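Local coordinates for LPXTG cell wall surface protein (Streptococcus gordonii, PDB 7AVK), which is a cell wall-anchored streptococcal surface adhesin whose tandem SHIRT repeats, including this one, probably set how far its binding region projects from the cell, at residues A[6-11]-A[72-77]. Residues are numbered along the deposited sequence; the frame is centred on the assembly and turned at random. Where two conformers were deposited one is given.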
loop_
_atom_site.group_PDB
_atom_site.type_symbol
_atom_site.label_atom_id
_atom_site.label_comp_id
_atom_site.label_asym_id
_atom_site.label_seq_id
_atom_site.Cartn_x
_atom_site.Cartn_y
_atom_site.Cartn_z
ATOM N N VAL A 6 -8.494 -2.621 0.490
ATOM C CA VAL A 6 -7.723 -1.921 1.491
ATOM C C VAL A 6 -6.243 -2.008 1.156
ATOM O O VAL A 6 -5.804 -2.876 0.396
ATOM C CB VAL A 6 -7.990 -2.443 2.924
ATOM C CG1 VAL A 6 -9.513 -2.583 3.155
ATOM C CG2 VAL A 6 -7.239 -3.719 3.227
ATOM N N HIS A 7 -5.470 -1.113 1.784
ATOM C CA HIS A 7 -4.042 -1.009 1.598
ATOM C C HIS A 7 -3.346 -1.253 2.923
ATOM O O HIS A 7 -3.833 -0.827 3.975
ATOM C CB HIS A 7 -3.655 0.375 1.059
ATOM C CG HIS A 7 -4.383 0.755 -0.217
ATOM N ND1 HIS A 7 -5.681 1.205 -0.247
ATOM C CD2 HIS A 7 -3.975 0.750 -1.511
ATOM C CE1 HIS A 7 -6.016 1.465 -1.509
ATOM N NE2 HIS A 7 -5.008 1.168 -2.327
ATOM N N GLU A 8 -2.168 -1.868 2.874
ATOM C CA GLU A 8 -1.291 -2.028 4.014
ATOM C C GLU A 8 0.118 -1.733 3.549
ATOM O O GLU A 8 0.491 -2.136 2.445
ATOM C CB GLU A 8 -1.378 -3.461 4.575
ATOM C CG GLU A 8 -0.427 -3.668 5.783
ATOM C CD GLU A 8 -0.494 -4.977 6.462
ATOM O OE1 GLU A 8 -1.197 -5.926 6.066
ATOM O OE2 GLU A 8 0.336 -5.213 7.397
ATOM N N PHE A 9 0.919 -1.063 4.402
ATOM C CA PHE A 9 2.330 -0.878 4.139
ATOM C C PHE A 9 3.172 -1.764 5.050
ATOM O O PHE A 9 2.835 -1.942 6.213
ATOM C CB PHE A 9 2.762 0.579 4.368
ATOM C CG PHE A 9 2.239 1.597 3.371
ATOM C CD1 PHE A 9 1.835 1.293 2.090
ATOM C CD2 PHE A 9 2.243 2.937 3.747
ATOM C CE1 PHE A 9 1.438 2.293 1.209
ATOM C CE2 PHE A 9 1.889 3.929 2.887
ATOM C CZ PHE A 9 1.499 3.622 1.621
ATOM N N VAL A 10 4.280 -2.245 4.502
ATOM C CA VAL A 10 5.317 -2.955 5.242
ATOM C C VAL A 10 6.665 -2.346 4.906
ATOM O O VAL A 10 6.867 -1.742 3.847
ATOM C CB VAL A 10 5.327 -4.468 4.918
ATOM C CG1 VAL A 10 3.991 -5.111 5.346
ATOM C CG2 VAL A 10 5.649 -4.764 3.491
ATOM N N SER A 11 7.598 -2.532 5.832
ATOM C CA SER A 11 9.000 -2.247 5.572
ATOM C C SER A 11 9.657 -3.439 4.866
ATOM O O SER A 11 9.571 -4.581 5.330
ATOM C CB SER A 11 9.740 -2.010 6.873
ATOM O OG SER A 11 11.126 -1.933 6.589
ATOM N N ASP A 72 -13.108 -9.294 0.028
ATOM C CA ASP A 72 -12.437 -8.006 0.009
ATOM C C ASP A 72 -10.970 -8.237 -0.346
ATOM O O ASP A 72 -10.437 -9.311 -0.144
ATOM C CB ASP A 72 -12.517 -7.315 1.372
ATOM C CG ASP A 72 -13.887 -7.021 1.804
ATOM O OD1 ASP A 72 -14.737 -6.786 0.927
ATOM O OD2 ASP A 72 -14.142 -6.947 3.007
ATOM N N VAL A 73 -10.332 -7.198 -0.886
ATOM C CA VAL A 73 -9.002 -7.211 -1.503
ATOM C C VAL A 73 -8.076 -6.483 -0.523
ATOM O O VAL A 73 -8.481 -5.445 -0.001
ATOM C CB VAL A 73 -9.014 -6.503 -2.900
ATOM C CG1 VAL A 73 -7.588 -6.271 -3.443
ATOM C CG2 VAL A 73 -9.861 -7.341 -3.816
ATOM N N LYS A 74 -6.800 -6.962 -0.360
ATOM C CA LYS A 74 -5.758 -6.191 0.301
ATOM C C LYS A 74 -4.557 -6.076 -0.627
ATOM O O LYS A 74 -4.030 -7.084 -1.113
ATOM C CB LYS A 74 -5.318 -6.821 1.625
ATOM C CG LYS A 74 -4.201 -6.025 2.299
ATOM C CD LYS A 74 -3.642 -6.584 3.627
ATOM C CE LYS A 74 -4.671 -6.544 4.736
ATOM N NZ LYS A 74 -4.063 -6.924 6.016
ATOM N N PHE A 75 -4.093 -4.847 -0.818
ATOM C CA PHE A 75 -2.837 -4.579 -1.511
ATOM C C PHE A 75 -1.785 -4.210 -0.465
ATOM O O PHE A 75 -2.012 -3.331 0.359
ATOM C CB PHE A 75 -3.029 -3.395 -2.471
ATOM C CG PHE A 75 -3.956 -3.708 -3.598
ATOM C CD1 PHE A 75 -3.537 -4.541 -4.640
ATOM C CD2 PHE A 75 -5.221 -3.137 -3.667
ATOM C CE1 PHE A 75 -4.381 -4.846 -5.732
ATOM C CE2 PHE A 75 -6.060 -3.409 -4.782
ATOM C CZ PHE A 75 -5.635 -4.279 -5.776
ATOM N N VAL A 76 -0.634 -4.891 -0.538
ATOM C CA VAL A 76 0.480 -4.687 0.404
ATOM C C VAL A 76 1.577 -3.943 -0.339
ATOM O O VAL A 76 2.088 -4.421 -1.367
ATOM C CB VAL A 76 0.980 -6.023 0.943
ATOM C CG1 VAL A 76 2.193 -5.784 1.847
ATOM C CG2 VAL A 76 -0.140 -6.744 1.707
ATOM N N GLY A 77 1.923 -2.762 0.168
ATOM C CA GLY A 77 2.939 -1.916 -0.428
ATOM C C GLY A 77 4.204 -1.932 0.421
ATOM O O GLY A 77 4.145 -1.746 1.623
#
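In this SHIRT domain, of the ubiquitin clan, V6 to S11 of strand 3-11 pairs in parallel with V73 to G77 of strand 73-82, the central strand of the five-stranded mixed sheet. Strand 30-33 flanks the first and strand 55-61 the second. V6 and E8 each donate N-H and accept through O, bonding to V73, F75 and G77. F75 N to V6 O is 2.9 Å. V10 N closes the run on G77 O.

H7, F9 and F75 project from one face. There H7 NE2 bonds to T42 N, F9 meets W79 edge-to-face, and the F75 ring touches P41 and Y61. In one of two V73 conformers, CG1 lies 3.5 Å above the F75 ring, toward its rim. G77 carries no CB, and F9 CD1 comes 3.8 Å from G77 O.

V6, E8, V10, K74 and V76 line the other face. V10 CG2 meets V76 CG1 at 4.0 Å, and V6 CG2 lies 3.9 Å from K74 CG. K74 bends at chi3 (-66°), which sets CE. In one of two E8 conformers, CG is anti to the backbone N (chi1 179°). There, though perhaps not in the other, K74 NZ salt-bridges E8 OE1 (3.0 Å) on its anti side, 35° out of the carboxylate plane.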